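PDB 5C74: protein arginine N-methyltransferase SFM1 from Saccharomyces cerevisiae, which transfers a methyl group from S-adenosyl-L-methionine to one arginine of ribosomal protein S3, leaving it monomethylated. Local coordinates for residues 73-78 and 99-104; 28-33 and 69-74; 160-165 and 179-184; 17-22 and 139-144. One frame throughout, in Å; residues are numbered along the deposited sequence.

Contacts 1 and 2 touch, as do 1 and 4, and 3 and 4. The centres of contacts 1 and 2 are about 11 Å apart; they share Glu73 and Leu74, and Tyr101 OH lies 3.4 Å from Leu72 CB. Contact 1 meets contact 4 through the Phe104 ring, which packs on Thr140, Ala143 and Ile144. Contacts 3 and 4, with centres about 14 Å apart, join where Tyr182 and Arg181 rest on Thr142, and both touch the second subunit. Contact 2 lies about 29 Å from contact 3, centre to centre. The side chain of Tyr165 in contact 3 is about 7 Å from a bound nickel ion; the nickel sites are built largely from histidines of the C-terminal tag.

Contact 1: 73-78 and 99-104; sequences ELLKDG and FDYFVF
Tyr101 and Leu75 meet where the loop 73-78 passes strand 101-104 of the parallel sheet, the central sheet of this SPOUT-family domain. The apolar part is a CH-pi contact: Leu75 CD1 stands over one face of the Tyr101 ring, 3.6 Å from its centroid and displaced toward the CE2 side of the rim. The two side chains cross at about a right angle.

The polar part has two centres. At the ring's tip, Tyr101 OH donates to Glu73 O at 2.6 Å, with the acceptor close to the ring plane; Asn66 ND2 donates to the same carbonyl. A phenylalanine in place of Tyr101 would probably still cover Leu75 but leave Glu73 O without its hydroxyl donor, loosening the hold on the loop.

The second centre is a network of charges. The carboxylates of Glu73 and Asp100 are stacked, their planes 26° apart, and Glu73 OE2 comes within 3.6 Å of Asp100 OD2. Such a pairing would probably be unfavourable without the cations around it: Lys2 binds Glu73, Arg79 binds Asp100, and Lys76 joins the two. The Lys76 chain bends at chi3 and chi4, and NZ bonds Glu73 OE2 at 3.2 Å but Asp100 OD2 only weakly. NZ also bonds Leu74 O. A water ties the loop backbone to Asp100, accepting from Lys76 N and donating to Leu74 O and to Asp100 OD2, the last at 2.8 Å.

Contact 2: 28-33 and 69-74; sequences GAENLI and FKDLEL
Ile33 and Leu72 reach toward each other tip to tip, and their torsions set up the meeting. In Leu72, CG stands anti to the carbonyl carbon (chi1 -67°) and CD1 continues outward in an extended chain (chi2 173°). In Ile33, CG1 is likewise anti to the carbonyl carbon, while chi2 of 93° leaves CD1 turned well away from a staggered position. The two CD1 methyls end up 3.8 Å apart, and Leu72 CD1 also touches Ile33 CG1. The other branch of Leu72 points elsewhere: its CD2 lies 3.5 Å from Glu30 O, an apolar methyl against a backbone carbonyl.

Ile33 CG2 serves a second partner. It approaches Phe69 CE2 at 4.0 Å, the two side chains sliding past each other in opposite directions.

The contact joins the start of strand 32-35 in the parallel sheet to the loop that follows helix 65-68. That loop opens with a type I beta turn from Phe69 to Leu72, closed by the bond from Leu72 N to Phe69 O. The turn presents Phe69 and Leu72 to the strand, and Ile65 of the preceding helix packs on both Ile33 and Leu72.

Toward the surface the contact becomes polar. Glu30 OE2 and Asp71 OD2 are 3.9 Å apart, and a water donates to each of them, 2.8 Å from Asp71 OD2. Arg56 forms a salt bridge with Asp71 OD2 and probably eases the repulsion between the two carboxylates.

Contact 3: 160-165 and 179-184; sequences IKFIDY and PFRYVL
Arg181 and Asp164 face each other as a non-hydrogen-bonded pair of antiparallel strands, with side chains on the same face of the sheet and lying side by side. From its CB, 3.3 Å from Asp164 OD1, the Arg181 chain runs outward with CG anti to the backbone N (chi1 167°). CG packs between Asp164 OD1 and the Phe162 ring, touching CD1 of the latter at 3.6 Å. CD then stands over one face of that ring in a CH-pi contact; Ile160 CG2 covers the opposite face. A bend at chi3 (-73°) carries NE toward the aspartate, which the guanidinium grips side-on: NE bonds the syn lone pair of OD1 at 2.7 Å, and NH2 meets OD2 at 3.1 Å. The carboxylate and guanidinium planes are nearly coplanar, 28° apart.

Backbone bonds run in both directions between Ile163 and Tyr182, and Leu184 N to Lys161 O and Tyr165 N to Phe180 O extend the pairing. On the other face, Ile163 CG2 packs against Leu184 CD2. Farther along, Pro179 CA lies over the centre of the Tyr165 ring, 3.4 Å from its centroid.

Strand 181-183 is an outer strand of the three-stranded antiparallel sheet, beside the central strand 162-169. Helix 140-151 packs against both strands, with Thr142 on Tyr182 and Thr146 on Phe162 and Val183, while Pro179 and Phe180 touch His207 and Glu206 from the C-terminal tag of the second subunit.

Contact 4: 17-22 and 139-144; sequences ILEYSQ and TTDTAI
Thr139 meets Glu19 at the N-cap position of helix 140-151: its CB is 3.4 Å from Glu19 OE2, and CG2 touches the same oxygen. With chi1 at 65°, OG1 sits between the backbone N and the carbonyl carbon and donates to Asp141 OD1 at 2.7 Å, approaching from above the carboxylate plane.

Thr140 is reached through water. One molecule accepts from Thr140 N and donates to Glu19 OE1 at 2.7 Å, so the glutamate is tied indirectly to the first turn of the helix. A second water also donates to Glu19 OE1.

Asp141 makes the closest approach to Glu19, its OD1 lying 3.3 Å from Glu19 CD. The side chains cross at about a right angle with their carboxylate planes 52° apart. OD1 and Glu19 OE2, both acceptors, are 3.5 Å apart, and the tag residue Glu206 of the second subunit also lies near OE2. An alanine at Glu19 would probably leave both waters without their carboxylate acceptor and open a gap beside Thr139 and Asp141.

Helices 14-27 and 140-151 run side by side, the two segments nearly parallel at 18° and 9.3 Å at closest approach. Farther along, Ile144 packs on Ile23 and Val27 of helix 14-27. Phe104 of strand 101-104, in the parallel sheet of the SPOUT domain, lies against Thr140, Ala143 and Ile144, while helix 48-52 covers Ile17, Leu18, Tyr20 and Ser21.

Contact 1: 73-78 and 99-104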
# COMPACT_ATOMS: atom_id res chain seq x y z
N GLU A 73 0.30 -29.08 1.65
CA GLU A 73 -0.75 -30.10 1.67
C GLU A 73 -1.95 -29.55 0.90
O GLU A 73 -2.15 -28.34 0.85
CB GLU A 73 -1.13 -30.49 3.09
CG GLU A 73 -2.03 -29.52 3.81
CD GLU A 73 -2.42 -30.04 5.19
OE1 GLU A 73 -2.07 -29.37 6.18
OE2 GLU A 73 -3.06 -31.11 5.28
N LEU A 74 -2.70 -30.45 0.26
CA LEU A 74 -3.86 -30.04 -0.54
C LEU A 74 -4.90 -29.31 0.29
O LEU A 74 -5.12 -29.66 1.44
CB LEU A 74 -4.51 -31.26 -1.19
CG LEU A 74 -3.68 -31.97 -2.27
CD1 LEU A 74 -4.44 -33.18 -2.79
CD2 LEU A 74 -3.35 -30.99 -3.40
N LEU A 75 -5.52 -28.28 -0.30
CA LEU A 75 -6.73 -27.69 0.28
C LEU A 75 -7.87 -28.69 0.09
O LEU A 75 -8.27 -28.99 -1.04
CB LEU A 75 -7.09 -26.35 -0.37
CG LEU A 75 -6.42 -25.08 0.15
CD1 LEU A 75 -4.92 -25.11 -0.08
CD2 LEU A 75 -7.04 -23.87 -0.55
N LYS A 76 -8.40 -29.20 1.20
CA LYS A 76 -9.44 -30.21 1.12
C LYS A 76 -10.80 -29.65 1.48
O LYS A 76 -10.91 -28.81 2.37
CB LYS A 76 -9.08 -31.38 2.04
CG LYS A 76 -7.89 -32.20 1.54
CD LYS A 76 -7.47 -33.26 2.55
CE LYS A 76 -6.84 -32.64 3.79
NZ LYS A 76 -5.49 -32.07 3.48
N ASP A 77 -11.82 -30.11 0.78
CA ASP A 77 -13.17 -29.61 1.03
C ASP A 77 -13.56 -29.79 2.50
O ASP A 77 -13.35 -30.85 3.09
CB ASP A 77 -14.17 -30.32 0.11
CG ASP A 77 -14.06 -29.87 -1.34
OD1 ASP A 77 -13.35 -28.87 -1.62
OD2 ASP A 77 -14.70 -30.50 -2.21
N GLY A 78 -14.08 -28.71 3.08
CA GLY A 78 -14.50 -28.72 4.47
C GLY A 78 -13.37 -28.57 5.46
O GLY A 78 -13.60 -28.47 6.66
N PHE A 99 -9.42 -28.20 10.48
CA PHE A 99 -8.96 -27.22 9.49
C PHE A 99 -7.45 -27.29 9.26
O PHE A 99 -6.68 -27.41 10.21
CB PHE A 99 -9.32 -25.81 9.93
CG PHE A 99 -10.80 -25.59 10.14
CD1 PHE A 99 -11.72 -25.94 9.17
CD2 PHE A 99 -11.26 -25.02 11.32
CE1 PHE A 99 -13.08 -25.73 9.36
CE2 PHE A 99 -12.62 -24.81 11.52
CZ PHE A 99 -13.53 -25.17 10.54
N ASP A 100 -7.04 -27.17 8.00
CA ASP A 100 -5.62 -27.12 7.64
C ASP A 100 -5.21 -25.71 7.22
O ASP A 100 -4.04 -25.33 7.36
CB ASP A 100 -5.33 -28.09 6.50
CG ASP A 100 -5.78 -29.50 6.83
OD1 ASP A 100 -5.49 -29.95 7.95
OD2 ASP A 100 -6.44 -30.14 5.99
N TYR A 101 -6.18 -24.94 6.71
CA TYR A 101 -5.96 -23.58 6.22
C TYR A 101 -6.97 -22.62 6.82
O TYR A 101 -8.11 -23.01 7.09
CB TYR A 101 -6.07 -23.51 4.70
CG TYR A 101 -4.93 -24.21 4.01
CD1 TYR A 101 -3.75 -23.53 3.72
CD2 TYR A 101 -5.02 -25.55 3.64
CE1 TYR A 101 -2.69 -24.17 3.07
CE2 TYR A 101 -3.97 -26.20 3.00
CZ TYR A 101 -2.81 -25.50 2.72
OH TYR A 101 -1.76 -26.13 2.09
N PHE A 102 -6.55 -21.37 7.00
CA PHE A 102 -7.40 -20.31 7.53
C PHE A 102 -7.29 -19.16 6.54
O PHE A 102 -6.18 -18.72 6.23
CB PHE A 102 -6.93 -19.88 8.92
CG PHE A 102 -7.87 -18.93 9.62
CD1 PHE A 102 -7.77 -17.56 9.43
CD2 PHE A 102 -8.86 -19.42 10.46
CE1 PHE A 102 -8.64 -16.69 10.08
CE2 PHE A 102 -9.73 -18.54 11.11
CZ PHE A 102 -9.61 -17.19 10.91
N VAL A 103 -8.42 -18.70 6.03
CA VAL A 103 -8.44 -17.76 4.91
C VAL A 103 -8.97 -16.38 5.31
O VAL A 103 -10.00 -16.27 5.97
CB VAL A 103 -9.32 -18.30 3.78
CG1 VAL A 103 -9.41 -17.30 2.64
CG2 VAL A 103 -8.76 -19.65 3.28
N PHE A 104 -8.24 -15.34 4.93
CA PHE A 104 -8.71 -13.96 5.07
C PHE A 104 -9.20 -13.53 3.72
O PHE A 104 -8.40 -13.38 2.78
CB PHE A 104 -7.60 -13.03 5.55
CG PHE A 104 -7.16 -13.30 6.95
CD1 PHE A 104 -6.27 -14.33 7.22
CD2 PHE A 104 -7.65 -12.54 8.00
CE1 PHE A 104 -5.86 -14.60 8.51
CE2 PHE A 104 -7.25 -12.79 9.30
CZ PHE A 104 -6.36 -13.82 9.55
O HOH W 1 -7.07 -28.66 3.64

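Contact 2: 28-33 and 69-74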
# COMPACT_ATOMS: atom_id res chain seq x y z
N GLY A 28 6.14 -18.28 9.86
CA GLY A 28 7.09 -18.81 8.89
C GLY A 28 6.63 -18.68 7.45
O GLY A 28 5.43 -18.73 7.16
N ALA A 29 7.59 -18.55 6.54
CA ALA A 29 7.28 -18.29 5.13
C ALA A 29 6.59 -19.46 4.44
O ALA A 29 5.96 -19.27 3.41
CB ALA A 29 8.55 -17.94 4.37
N GLU A 30 6.72 -20.66 4.99
CA GLU A 30 6.03 -21.80 4.40
C GLU A 30 4.56 -21.84 4.77
O GLU A 30 3.79 -22.61 4.17
CB GLU A 30 6.70 -23.11 4.82
CG GLU A 30 7.99 -23.39 4.09
CD GLU A 30 8.49 -24.80 4.35
OE1 GLU A 30 9.67 -24.97 4.72
OE2 GLU A 30 7.69 -25.75 4.19
N ASN A 31 4.16 -21.03 5.74
CA ASN A 31 2.82 -21.14 6.31
C ASN A 31 1.92 -19.94 6.06
O ASN A 31 0.84 -19.85 6.66
CB ASN A 31 2.94 -21.40 7.81
CG ASN A 31 3.66 -22.70 8.09
OD1 ASN A 31 3.34 -23.73 7.50
ND2 ASN A 31 4.68 -22.65 8.93
N LEU A 32 2.36 -19.05 5.18
CA LEU A 32 1.54 -17.92 4.74
C LEU A 32 1.56 -17.88 3.21
O LEU A 32 2.62 -17.96 2.59
CB LEU A 32 2.07 -16.58 5.28
CG LEU A 32 1.41 -15.32 4.71
CD1 LEU A 32 -0.07 -15.20 5.14
CD2 LEU A 32 2.18 -14.06 5.09
N ILE A 33 0.39 -17.74 2.60
CA ILE A 33 0.33 -17.51 1.15
C ILE A 33 -0.58 -16.33 0.83
O ILE A 33 -1.70 -16.25 1.35
CB ILE A 33 -0.20 -18.75 0.38
CG1 ILE A 33 0.55 -20.02 0.79
CG2 ILE A 33 -0.07 -18.52 -1.14
CD1 ILE A 33 -0.14 -20.80 1.92
N PHE A 69 2.54 -24.14 -5.44
CA PHE A 69 3.40 -24.49 -4.32
C PHE A 69 3.20 -25.96 -3.98
O PHE A 69 2.38 -26.32 -3.14
CB PHE A 69 3.09 -23.60 -3.11
CG PHE A 69 3.24 -22.14 -3.40
CD1 PHE A 69 4.49 -21.54 -3.40
CD2 PHE A 69 2.13 -21.37 -3.74
CE1 PHE A 69 4.64 -20.18 -3.69
CE2 PHE A 69 2.27 -20.02 -4.04
CZ PHE A 69 3.53 -19.43 -4.01
N LYS A 70 3.95 -26.79 -4.69
CA LYS A 70 3.67 -28.21 -4.70
C LYS A 70 4.02 -28.89 -3.38
O LYS A 70 3.58 -30.00 -3.11
CB LYS A 70 4.41 -28.87 -5.88
CG LYS A 70 3.72 -28.58 -7.22
CD LYS A 70 4.51 -29.12 -8.41
CE LYS A 70 3.61 -29.26 -9.63
NZ LYS A 70 2.88 -28.00 -9.94
N ASP A 71 4.77 -28.20 -2.53
CA ASP A 71 5.10 -28.73 -1.21
C ASP A 71 3.93 -28.65 -0.21
O ASP A 71 3.92 -29.38 0.78
CB ASP A 71 6.31 -28.01 -0.63
CG ASP A 71 6.11 -26.51 -0.55
OD1 ASP A 71 5.60 -25.93 -1.54
OD2 ASP A 71 6.44 -25.91 0.50
N LEU A 72 2.95 -27.79 -0.47
CA LEU A 72 1.86 -27.61 0.49
C LEU A 72 0.88 -28.77 0.48
O LEU A 72 0.63 -29.38 -0.56
CB LEU A 72 1.10 -26.30 0.21
CG LEU A 72 1.87 -25.00 0.44
CD1 LEU A 72 1.07 -23.80 -0.02
CD2 LEU A 72 2.23 -24.85 1.91
N GLU A 73 0.30 -29.08 1.65
CA GLU A 73 -0.75 -30.10 1.67
C GLU A 73 -1.95 -29.55 0.90
O GLU A 73 -2.15 -28.34 0.85
CB GLU A 73 -1.13 -30.49 3.09
CG GLU A 73 -2.03 -29.52 3.81
CD GLU A 73 -2.42 -30.04 5.19
OE1 GLU A 73 -2.07 -29.37 6.18
OE2 GLU A 73 -3.06 -31.11 5.28
N LEU A 74 -2.70 -30.45 0.26
CA LEU A 74 -3.86 -30.04 -0.54
C LEU A 74 -4.90 -29.31 0.29
O LEU A 74 -5.12 -29.66 1.44
CB LEU A 74 -4.51 -31.26 -1.19
CG LEU A 74 -3.68 -31.97 -2.27
CD1 LEU A 74 -4.44 -33.18 -2.79
CD2 LEU A 74 -3.35 -30.99 -3.40
O HOH W 2 5.41 -26.78 2.98

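Contact 3: 160-165 and 179-184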
# COMPACT_ATOMS: atom_id res chain seq x y z
N ILE A 160 -7.86 -15.75 26.23
CA ILE A 160 -6.81 -14.87 25.73
C ILE A 160 -6.98 -13.48 26.31
O ILE A 160 -8.10 -12.98 26.43
CB ILE A 160 -6.81 -14.84 24.19
CG1 ILE A 160 -6.55 -16.25 23.65
CG2 ILE A 160 -5.74 -13.85 23.65
CD1 ILE A 160 -6.85 -16.43 22.16
N LYS A 161 -5.87 -12.88 26.73
CA LYS A 161 -5.89 -11.52 27.25
C LYS A 161 -5.77 -10.50 26.11
O LYS A 161 -4.74 -10.43 25.44
CB LYS A 161 -4.78 -11.33 28.28
CG LYS A 161 -4.99 -12.17 29.55
CD LYS A 161 -3.93 -11.87 30.60
CE LYS A 161 -4.11 -12.75 31.83
NZ LYS A 161 -5.55 -12.82 32.23
N PHE A 162 -6.83 -9.72 25.90
CA PHE A 162 -6.87 -8.69 24.85
C PHE A 162 -6.92 -7.28 25.44
O PHE A 162 -7.22 -7.11 26.62
CB PHE A 162 -8.09 -8.86 23.93
CG PHE A 162 -8.14 -10.16 23.18
CD1 PHE A 162 -7.31 -10.39 22.08
CD2 PHE A 162 -9.08 -11.13 23.52
CE1 PHE A 162 -7.39 -11.57 21.37
CE2 PHE A 162 -9.18 -12.31 22.82
CZ PHE A 162 -8.33 -12.55 21.73
N ILE A 163 -6.64 -6.29 24.60
CA ILE A 163 -7.00 -4.90 24.90
C ILE A 163 -7.78 -4.39 23.69
O ILE A 163 -7.40 -4.62 22.55
CB ILE A 163 -5.78 -4.00 25.19
CG1 ILE A 163 -6.23 -2.57 25.53
CG2 ILE A 163 -4.77 -3.98 24.03
CD1 ILE A 163 -5.14 -1.72 26.17
N ASP A 164 -8.88 -3.70 23.94
CA ASP A 164 -9.72 -3.17 22.87
C ASP A 164 -9.45 -1.69 22.68
O ASP A 164 -9.48 -0.92 23.64
CB ASP A 164 -11.20 -3.39 23.18
CG ASP A 164 -11.60 -4.85 23.13
OD1 ASP A 164 -10.88 -5.66 22.50
OD2 ASP A 164 -12.65 -5.19 23.72
N TYR A 165 -9.22 -1.29 21.43
CA TYR A 165 -9.03 0.11 21.10
C TYR A 165 -7.94 0.79 21.94
O TYR A 165 -8.20 1.80 22.59
CB TYR A 165 -10.35 0.85 21.27
CG TYR A 165 -11.29 0.68 20.09
CD1 TYR A 165 -11.75 -0.58 19.71
CD2 TYR A 165 -11.75 1.78 19.39
CE1 TYR A 165 -12.61 -0.73 18.65
CE2 TYR A 165 -12.61 1.64 18.32
CZ TYR A 165 -13.04 0.38 17.95
OH TYR A 165 -13.90 0.26 16.89
N PRO A 179 -8.41 1.37 16.42
CA PRO A 179 -9.74 0.83 16.69
C PRO A 179 -9.84 -0.66 16.43
O PRO A 179 -10.67 -1.07 15.63
CB PRO A 179 -10.62 1.61 15.70
CG PRO A 179 -9.71 1.87 14.54
CD PRO A 179 -8.38 2.18 15.17
N PHE A 180 -9.00 -1.43 17.11
CA PHE A 180 -8.94 -2.87 16.94
C PHE A 180 -8.76 -3.52 18.28
O PHE A 180 -8.38 -2.88 19.25
CB PHE A 180 -7.78 -3.27 16.02
CG PHE A 180 -7.85 -2.64 14.68
CD1 PHE A 180 -8.63 -3.21 13.68
CD2 PHE A 180 -7.16 -1.47 14.41
CE1 PHE A 180 -8.72 -2.62 12.42
CE2 PHE A 180 -7.25 -0.88 13.16
CZ PHE A 180 -8.03 -1.45 12.17
N ARG A 181 -9.03 -4.82 18.31
CA ARG A 181 -8.74 -5.62 19.47
C ARG A 181 -7.35 -6.21 19.26
O ARG A 181 -7.08 -6.79 18.21
CB ARG A 181 -9.79 -6.72 19.62
CG ARG A 181 -9.42 -7.82 20.61
CD ARG A 181 -10.62 -8.75 20.83
NE ARG A 181 -11.65 -8.10 21.65
CZ ARG A 181 -12.90 -8.53 21.77
NH1 ARG A 181 -13.33 -9.60 21.11
NH2 ARG A 181 -13.74 -7.86 22.56
N TYR A 182 -6.47 -6.04 20.25
CA TYR A 182 -5.10 -6.56 20.16
C TYR A 182 -4.81 -7.59 21.26
O TYR A 182 -5.39 -7.52 22.34
CB TYR A 182 -4.07 -5.43 20.28
CG TYR A 182 -4.04 -4.46 19.13
CD1 TYR A 182 -4.91 -3.38 19.09
CD2 TYR A 182 -3.12 -4.60 18.09
CE1 TYR A 182 -4.88 -2.46 18.04
CE2 TYR A 182 -3.08 -3.68 17.04
CZ TYR A 182 -3.96 -2.62 17.02
OH TYR A 182 -3.93 -1.70 15.98
N VAL A 183 -3.89 -8.51 20.98
CA VAL A 183 -3.43 -9.44 22.01
C VAL A 183 -2.42 -8.72 22.90
O VAL A 183 -1.59 -7.97 22.40
CB VAL A 183 -2.75 -10.70 21.37
CG1 VAL A 183 -2.16 -11.61 22.45
CG2 VAL A 183 -3.77 -11.46 20.51
N LEU A 184 -2.51 -8.94 24.21
CA LEU A 184 -1.56 -8.36 25.14
C LEU A 184 -0.31 -9.21 25.30
O LEU A 184 -0.39 -10.44 25.32
CB LEU A 184 -2.22 -8.19 26.51
CG LEU A 184 -3.24 -7.06 26.56
CD1 LEU A 184 -3.95 -7.08 27.90
CD2 LEU A 184 -2.55 -5.70 26.34
O HOH W 3 -2.57 -12.34 25.91

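Contact 4: 17-22 and 139-144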
# COMPACT_ATOMS: atom_id res chain seq x y z
N ILE A 17 3.08 -3.88 4.86
CA ILE A 17 4.39 -4.55 4.82
C ILE A 17 4.86 -4.90 6.24
O ILE A 17 5.38 -5.99 6.48
CB ILE A 17 5.44 -3.66 4.13
CG1 ILE A 17 5.09 -3.53 2.63
CG2 ILE A 17 6.85 -4.26 4.30
CD1 ILE A 17 5.93 -2.46 1.88
N LEU A 18 4.65 -3.99 7.18
CA LEU A 18 5.03 -4.29 8.55
C LEU A 18 4.19 -5.44 9.11
O LEU A 18 4.73 -6.31 9.81
CB LEU A 18 4.89 -3.05 9.44
CG LEU A 18 5.79 -1.87 9.05
CD1 LEU A 18 5.58 -0.71 10.04
CD2 LEU A 18 7.25 -2.31 9.04
N GLU A 19 2.89 -5.44 8.81
CA GLU A 19 2.02 -6.53 9.30
C GLU A 19 2.38 -7.87 8.68
O GLU A 19 2.50 -8.87 9.40
CB GLU A 19 0.55 -6.21 9.04
CG GLU A 19 0.08 -5.05 9.92
CD GLU A 19 -1.43 -4.93 10.05
OE1 GLU A 19 -2.18 -5.63 9.31
OE2 GLU A 19 -1.87 -4.14 10.92
N TYR A 20 2.56 -7.90 7.37
CA TYR A 20 2.97 -9.15 6.72
C TYR A 20 4.32 -9.64 7.23
O TYR A 20 4.52 -10.85 7.40
CB TYR A 20 3.03 -8.98 5.19
CG TYR A 20 1.68 -8.86 4.52
CD1 TYR A 20 0.49 -9.03 5.22
CD2 TYR A 20 1.60 -8.59 3.15
CE1 TYR A 20 -0.74 -8.91 4.58
CE2 TYR A 20 0.39 -8.47 2.52
CZ TYR A 20 -0.77 -8.64 3.22
OH TYR A 20 -1.95 -8.51 2.53
N SER A 21 5.26 -8.72 7.46
CA SER A 21 6.57 -9.09 7.97
C SER A 21 6.43 -9.75 9.33
O SER A 21 7.11 -10.74 9.62
CB SER A 21 7.49 -7.87 8.09
OG SER A 21 7.73 -7.31 6.82
N GLN A 22 5.57 -9.19 10.18
CA GLN A 22 5.36 -9.74 11.52
C GLN A 22 4.76 -11.14 11.42
O GLN A 22 5.16 -12.06 12.15
CB GLN A 22 4.46 -8.82 12.35
CG GLN A 22 4.23 -9.31 13.78
CD GLN A 22 5.30 -8.86 14.73
OE1 GLN A 22 6.41 -8.48 14.33
NE2 GLN A 22 4.97 -8.88 16.03
N THR A 139 -6.52 -6.48 13.49
CA THR A 139 -5.57 -6.43 12.39
C THR A 139 -5.26 -7.86 11.96
O THR A 139 -5.45 -8.83 12.72
CB THR A 139 -4.24 -5.70 12.75
OG1 THR A 139 -3.54 -6.44 13.76
CG2 THR A 139 -4.52 -4.26 13.25
N THR A 140 -4.77 -8.00 10.74
CA THR A 140 -4.53 -9.34 10.23
C THR A 140 -3.48 -10.08 11.06
O THR A 140 -3.64 -11.27 11.36
CB THR A 140 -4.10 -9.29 8.78
OG1 THR A 140 -5.08 -8.54 8.06
CG2 THR A 140 -4.04 -10.71 8.22
N ASP A 141 -2.41 -9.40 11.44
CA ASP A 141 -1.38 -10.07 12.25
C ASP A 141 -1.91 -10.48 13.62
O ASP A 141 -1.52 -11.52 14.16
CB ASP A 141 -0.15 -9.20 12.40
CG ASP A 141 -0.43 -7.92 13.13
OD1 ASP A 141 -1.20 -7.10 12.59
OD2 ASP A 141 0.11 -7.73 14.24
N THR A 142 -2.80 -9.67 14.19
CA THR A 142 -3.43 -10.02 15.47
C THR A 142 -4.35 -11.25 15.31
O THR A 142 -4.36 -12.15 16.17
CB THR A 142 -4.25 -8.85 16.05
OG1 THR A 142 -3.38 -7.77 16.40
CG2 THR A 142 -4.99 -9.31 17.30
N ALA A 143 -5.10 -11.28 14.22
CA ALA A 143 -6.02 -12.38 13.95
C ALA A 143 -5.23 -13.68 13.81
O ALA A 143 -5.67 -14.73 14.31
CB ALA A 143 -6.84 -12.13 12.69
N ILE A 144 -4.09 -13.61 13.14
CA ILE A 144 -3.25 -14.78 12.97
C ILE A 144 -2.64 -15.19 14.31
O ILE A 144 -2.61 -16.37 14.64
CB ILE A 144 -2.17 -14.54 11.90
CG1 ILE A 144 -2.87 -14.47 10.54
CG2 ILE A 144 -1.10 -15.67 11.94
CD1 ILE A 144 -1.96 -14.29 9.35
O HOH W 4 -4.86 -5.33 9.17
O HOH W 5 -2.64 -6.98 6.60